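Local coordinates for protein beta-galactosidase (Geobacillus stearothermophilus, PDB 4OIF) that probably hydrolyses terminal non-reducing beta-D-galactose residues from beta-D-galactosides, as a zinc-containing, trimeric intracellular enzyme of glycoside hydrolase family 42, at residues A[15-26]-A[355-366]. Residues are numbered along the deposited sequence; the frame is centred on the assembly and turned at random.
Sequences ILHGGDYNPDQW and DSILYFQWRKSR
Trp26 lays one face of its indole against the aliphatic part of Arg363, whose CD sits off-centre, 4.2 Å from the centroid of the six-membered ring. The benzo edge of Trp26 meets the carbonyl of Lys364 (CZ2 to O 3.5 Å), and water 2 links Trp26 NE1 to Arg363 O. The bend at chi3 (-75°) carries the Arg363 guanidinium outward above the ring, too far for more than a weak cation-pi attraction, to Asp36 and Asn381, while Trp192 of the second subunit packs edge-to-face on Trp26.

Toward the N-terminal ends of both segments, strands 16-21 and 356-359 run parallel, the pair that closes the TIM barrel between its first and last strands. Asp20 N donates to Tyr359 O (2.9 Å) and Trp362 N to Asp20 O (2.8 Å), carrying the pairing past the cis peptide before Gln361. The Asp20 carboxylate points its OD2 at the edge of Phe360, in the ring plane and 3.4 Å from CD1, with the two planes 74° apart; the side chain of Glu322, the predicted nucleophile, also lies close to that of Asp20. Tyr359 reaches back along the strand, its CG anti to the carbonyl carbon (chi1 -47°), to the edge of the His17 imidazole, where OH and NE2 share a short in-plane hydrogen bond (2.5 Å). His17 ND1 is held by the carbonyl of His44, which fixes the ring's rotation.

Beyond the strands, Asn22 ND2 donates to Gln361 OE1 (2.9 Å), which also accepts from water 1. Bonds to its backbone N and O thus set Asp20 beside the predicted nucleophile.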
loop_
_atom_site.group_PDB
_atom_site.type_symbol
_atom_site.label_atom_id
_atom_site.label_comp_id
_atom_site.label_asym_id
_atom_site.label_seq_id
_atom_site.Cartn_x
_atom_site.Cartn_y
_atom_site.Cartn_z
ATOM N N ILE A 15 -41.746 -4.709 19.902
ATOM C CA ILE A 15 -40.393 -4.599 19.380
ATOM C C ILE A 15 -40.432 -4.725 17.862
ATOM O O ILE A 15 -40.904 -5.728 17.329
ATOM C CB ILE A 15 -39.461 -5.656 19.983
ATOM C CG1 ILE A 15 -38.982 -5.192 21.361
ATOM C CG2 ILE A 15 -38.265 -5.882 19.077
ATOM C CD1 ILE A 15 -38.918 -6.288 22.389
ATOM N N LEU A 16 -39.971 -3.684 17.177
ATOM C CA LEU A 16 -39.989 -3.664 15.724
ATOM C C LEU A 16 -39.168 -4.825 15.194
ATOM O O LEU A 16 -38.089 -5.083 15.688
ATOM C CB LEU A 16 -39.437 -2.348 15.178
ATOM C CG LEU A 16 -39.776 -1.088 15.974
ATOM C CD1 LEU A 16 -39.197 0.125 15.270
ATOM C CD2 LEU A 16 -41.287 -0.956 16.174
ATOM N N HIS A 17 -39.688 -5.531 14.202
ATOM C CA HIS A 17 -38.922 -6.587 13.572
ATOM C C HIS A 17 -39.135 -6.503 12.072
ATOM O O HIS A 17 -40.266 -6.522 11.602
ATOM C CB HIS A 17 -39.335 -7.956 14.106
ATOM C CG HIS A 17 -38.497 -9.082 13.594
ATOM N ND1 HIS A 17 -39.038 -10.286 13.193
ATOM C CD2 HIS A 17 -37.159 -9.197 13.428
ATOM C CE1 HIS A 17 -38.067 -11.093 12.798
ATOM N NE2 HIS A 17 -36.916 -10.458 12.934
ATOM N N GLY A 18 -38.050 -6.386 11.317
ATOM C CA GLY A 18 -38.191 -6.286 9.875
ATOM C C GLY A 18 -36.957 -5.633 9.315
ATOM O O GLY A 18 -35.862 -6.051 9.656
ATOM N N GLY A 19 -37.120 -4.607 8.485
ATOM C CA GLY A 19 -35.970 -3.908 7.929
ATOM C C GLY A 19 -36.166 -3.226 6.574
ATOM O O GLY A 19 -37.289 -2.981 6.128
ATOM N N ASP A 20 -35.058 -2.903 5.919
ATOM C CA ASP A 20 -35.128 -2.223 4.635
ATOM C C ASP A 20 -35.890 -3.061 3.611
ATOM O O ASP A 20 -35.582 -4.236 3.378
ATOM C CB ASP A 20 -33.726 -1.904 4.117
ATOM C CG ASP A 20 -33.063 -0.762 4.878
ATOM O OD1 ASP A 20 -33.320 -0.605 6.091
ATOM O OD2 ASP A 20 -32.286 -0.010 4.258
ATOM N N TYR A 21 -36.903 -2.457 3.012
ATOM C CA TYR A 21 -37.707 -3.151 2.016
ATOM C C TYR A 21 -37.673 -2.329 0.725
ATOM O O TYR A 21 -37.983 -1.132 0.734
ATOM C CB TYR A 21 -39.146 -3.375 2.536
ATOM C CG TYR A 21 -40.078 -4.014 1.532
ATOM C CD1 TYR A 21 -39.699 -5.157 0.848
ATOM C CD2 TYR A 21 -41.338 -3.483 1.279
ATOM C CE1 TYR A 21 -40.528 -5.749 -0.076
ATOM C CE2 TYR A 21 -42.183 -4.073 0.350
ATOM C CZ TYR A 21 -41.764 -5.207 -0.326
ATOM O OH TYR A 21 -42.573 -5.823 -1.258
ATOM N N ASN A 22 -37.279 -2.968 -0.377
ATOM C CA ASN A 22 -37.069 -2.257 -1.645
ATOM C C ASN A 22 -37.875 -2.782 -2.822
ATOM O O ASN A 22 -37.303 -3.227 -3.817
ATOM C CB ASN A 22 -35.590 -2.288 -2.010
ATOM C CG ASN A 22 -34.738 -1.587 -0.986
ATOM O OD1 ASN A 22 -34.880 -0.385 -0.783
ATOM N ND2 ASN A 22 -33.853 -2.328 -0.329
ATOM N N PRO A 23 -39.210 -2.710 -2.722
ATOM C CA PRO A 23 -40.085 -3.157 -3.805
ATOM C C PRO A 23 -39.872 -2.347 -5.078
ATOM O O PRO A 23 -40.217 -2.821 -6.155
ATOM C CB PRO A 23 -41.491 -2.925 -3.238
ATOM C CG PRO A 23 -41.305 -1.822 -2.241
ATOM C CD PRO A 23 -39.974 -2.091 -1.625
ATOM N N ASP A 24 -39.298 -1.156 -4.953
ATOM C CA ASP A 24 -39.031 -0.317 -6.117
ATOM C C ASP A 24 -38.058 -1.006 -7.089
ATOM O O ASP A 24 -37.941 -0.615 -8.249
ATOM C CB ASP A 24 -38.499 1.067 -5.683
ATOM C CG ASP A 24 -37.433 0.987 -4.580
ATOM O OD1 ASP A 24 -37.644 0.290 -3.553
ATOM O OD2 ASP A 24 -36.371 1.629 -4.743
ATOM N N GLN A 25 -37.375 -2.047 -6.620
ATOM C CA GLN A 25 -36.520 -2.839 -7.495
ATOM C C GLN A 25 -37.257 -4.017 -8.127
ATOM O O GLN A 25 -36.677 -4.773 -8.907
ATOM C CB GLN A 25 -35.316 -3.361 -6.731
ATOM C CG GLN A 25 -34.484 -2.287 -6.092
ATOM C CD GLN A 25 -33.450 -2.872 -5.157
ATOM O OE1 GLN A 25 -33.065 -4.034 -5.296
ATOM N NE2 GLN A 25 -33.009 -2.077 -4.186
ATOM N N TRP A 26 -38.532 -4.168 -7.791
ATOM C CA TRP A 26 -39.307 -5.321 -8.234
ATOM C C TRP A 26 -40.683 -4.941 -8.792
ATOM O O TRP A 26 -41.615 -5.744 -8.752
ATOM C CB TRP A 26 -39.484 -6.306 -7.074
ATOM C CG TRP A 26 -38.202 -6.811 -6.498
ATOM C CD1 TRP A 26 -37.492 -6.260 -5.473
ATOM C CD2 TRP A 26 -37.480 -7.976 -6.909
ATOM N NE1 TRP A 26 -36.371 -7.008 -5.218
ATOM C CE2 TRP A 26 -36.336 -8.068 -6.083
ATOM C CE3 TRP A 26 -37.687 -8.952 -7.892
ATOM C CZ2 TRP A 26 -35.398 -9.101 -6.210
ATOM C CZ3 TRP A 26 -36.761 -9.978 -8.017
ATOM C CH2 TRP A 26 -35.627 -10.044 -7.182
ATOM N N ASP A 355 -35.078 -1.225 21.031
ATOM C CA ASP A 355 -36.489 -1.608 20.920
ATOM C C ASP A 355 -36.830 -2.088 19.508
ATOM O O ASP A 355 -37.992 -2.066 19.099
ATOM C CB ASP A 355 -37.410 -0.449 21.315
ATOM C CG ASP A 355 -37.511 -0.278 22.820
ATOM O OD1 ASP A 355 -37.152 -1.222 23.558
ATOM O OD2 ASP A 355 -37.955 0.800 23.271
ATOM N N SER A 356 -35.822 -2.542 18.772
ATOM C CA SER A 356 -36.052 -3.101 17.443
ATOM C C SER A 356 -34.969 -4.088 17.027
ATOM O O SER A 356 -33.840 -4.016 17.498
ATOM C CB SER A 356 -36.138 -1.989 16.396
ATOM O OG SER A 356 -34.892 -1.333 16.252
ATOM N N ILE A 357 -35.348 -5.015 16.154
ATOM C CA ILE A 357 -34.424 -5.801 15.359
ATOM C C ILE A 357 -34.772 -5.582 13.876
ATOM O O ILE A 357 -35.788 -6.083 13.343
ATOM C CB ILE A 357 -34.462 -7.304 15.718
ATOM C CG1 ILE A 357 -34.097 -7.522 17.197
ATOM C CG2 ILE A 357 -33.513 -8.074 14.825
ATOM C CD1 ILE A 357 -32.675 -7.124 17.572
ATOM N N LEU A 358 -33.928 -4.794 13.223
ATOM C CA LEU A 358 -34.138 -4.438 11.835
ATOM C C LEU A 358 -32.906 -4.811 11.001
ATOM O O LEU A 358 -31.756 -4.657 11.430
ATOM C CB LEU A 358 -34.468 -2.946 11.707
ATOM C CG LEU A 358 -35.732 -2.502 12.459
ATOM C CD1 LEU A 358 -35.846 -0.972 12.580
ATOM C CD2 LEU A 358 -36.979 -3.087 11.804
ATOM N N TYR A 359 -33.183 -5.317 9.806
ATOM C CA TYR A 359 -32.187 -5.854 8.910
ATOM C C TYR A 359 -31.938 -4.972 7.704
ATOM O O TYR A 359 -32.793 -4.185 7.264
ATOM C CB TYR A 359 -32.613 -7.233 8.395
ATOM C CG TYR A 359 -33.113 -8.189 9.452
ATOM C CD1 TYR A 359 -32.299 -8.575 10.513
ATOM C CD2 TYR A 359 -34.399 -8.726 9.375
ATOM C CE1 TYR A 359 -32.760 -9.457 11.478
ATOM C CE2 TYR A 359 -34.865 -9.612 10.325
ATOM C CZ TYR A 359 -34.042 -9.974 11.376
ATOM O OH TYR A 359 -34.505 -10.853 12.326
ATOM N N PHE A 360 -30.746 -5.117 7.158
ATOM C CA PHE A 360 -30.595 -4.903 5.746
ATOM C C PHE A 360 -30.291 -6.265 5.156
ATOM O O PHE A 360 -29.290 -6.876 5.525
ATOM C CB PHE A 360 -29.488 -3.911 5.401
ATOM C CG PHE A 360 -29.451 -3.597 3.943
ATOM C CD1 PHE A 360 -30.203 -2.545 3.429
ATOM C CD2 PHE A 360 -28.749 -4.412 3.069
ATOM C CE1 PHE A 360 -30.214 -2.281 2.075
ATOM C CE2 PHE A 360 -28.756 -4.157 1.714
ATOM C CZ PHE A 360 -29.491 -3.093 1.214
ATOM N N GLN A 361 -31.141 -6.761 4.263
ATOM C CA GLN A 361 -32.390 -6.124 3.863
ATOM C C GLN A 361 -33.485 -7.199 3.873
ATOM O O GLN A 361 -33.248 -8.314 4.334
ATOM C CB GLN A 361 -32.265 -5.476 2.475
ATOM C CG GLN A 361 -31.845 -6.433 1.372
ATOM C CD GLN A 361 -31.759 -5.764 -0.001
ATOM O OE1 GLN A 361 -32.572 -4.906 -0.341
ATOM N NE2 GLN A 361 -30.775 -6.174 -0.799
ATOM N N TRP A 362 -34.679 -6.880 3.380
ATOM C CA TRP A 362 -35.735 -7.882 3.341
ATOM C C TRP A 362 -35.445 -8.944 2.291
ATOM O O TRP A 362 -35.407 -10.140 2.588
ATOM C CB TRP A 362 -37.093 -7.256 3.047
ATOM C CG TRP A 362 -38.117 -8.297 2.703
ATOM C CD1 TRP A 362 -38.673 -8.532 1.476
ATOM C CD2 TRP A 362 -38.669 -9.281 3.590
ATOM N NE1 TRP A 362 -39.552 -9.586 1.548
ATOM C CE2 TRP A 362 -39.571 -10.061 2.835
ATOM C CE3 TRP A 362 -38.492 -9.573 4.950
ATOM C CZ2 TRP A 362 -40.302 -11.112 3.399
ATOM C CZ3 TRP A 362 -39.216 -10.614 5.507
ATOM C CH2 TRP A 362 -40.102 -11.375 4.730
ATOM N N ARG A 363 -35.260 -8.489 1.057
ATOM C CA ARG A 363 -35.010 -9.377 -0.066
ATOM C C ARG A 363 -33.724 -8.988 -0.796
ATOM O O ARG A 363 -33.503 -7.817 -1.096
ATOM C CB ARG A 363 -36.206 -9.352 -1.029
ATOM C CG ARG A 363 -36.126 -10.374 -2.152
ATOM C CD ARG A 363 -37.318 -10.269 -3.116
ATOM N NE ARG A 363 -38.547 -10.818 -2.542
ATOM C CZ ARG A 363 -38.894 -12.108 -2.567
ATOM N NH1 ARG A 363 -38.109 -13.028 -3.138
ATOM N NH2 ARG A 363 -40.033 -12.482 -2.008
ATOM N N LYS A 364 -32.884 -9.977 -1.084
ATOM C CA LYS A 364 -31.646 -9.749 -1.821
ATOM C C LYS A 364 -31.875 -9.042 -3.143
ATOM O O LYS A 364 -32.819 -9.351 -3.879
ATOM C CB LYS A 364 -30.911 -11.074 -2.074
ATOM C CG LYS A 364 -30.309 -11.665 -0.795
ATOM C CD LYS A 364 -29.418 -12.865 -1.059
ATOM C CE LYS A 364 -28.819 -13.386 0.238
ATOM N NZ LYS A 364 -28.245 -14.756 0.065
ATOM N N SER A 365 -31.005 -8.080 -3.424
ATOM C CA SER A 365 -30.945 -7.442 -4.728
ATOM C C SER A 365 -30.565 -8.465 -5.784
ATOM O O SER A 365 -29.690 -9.275 -5.569
ATOM C CB SER A 365 -29.936 -6.291 -4.715
ATOM O OG SER A 365 -30.421 -5.218 -3.938
ATOM N N ARG A 366 -31.211 -8.437 -6.934
ATOM C CA ARG A 366 -30.864 -9.425 -7.934
ATOM C C ARG A 366 -29.540 -9.103 -8.604
ATOM O O ARG A 366 -28.821 -9.998 -9.059
ATOM C CB ARG A 366 -31.948 -9.529 -8.988
ATOM C CG ARG A 366 -31.751 -10.731 -9.859
ATOM C CD ARG A 366 -32.885 -10.885 -10.812
ATOM N NE ARG A 366 -32.652 -11.995 -11.717
ATOM C CZ ARG A 366 -33.264 -12.115 -12.882
ATOM N NH1 ARG A 366 -34.134 -11.185 -13.266
ATOM N NH2 ARG A 366 -33.001 -13.150 -13.664
HETATM O O HOH W 1 -31.504 -3.114 -1.844
HETATM O O HOH W 2 -34.694 -6.314 -3.106
#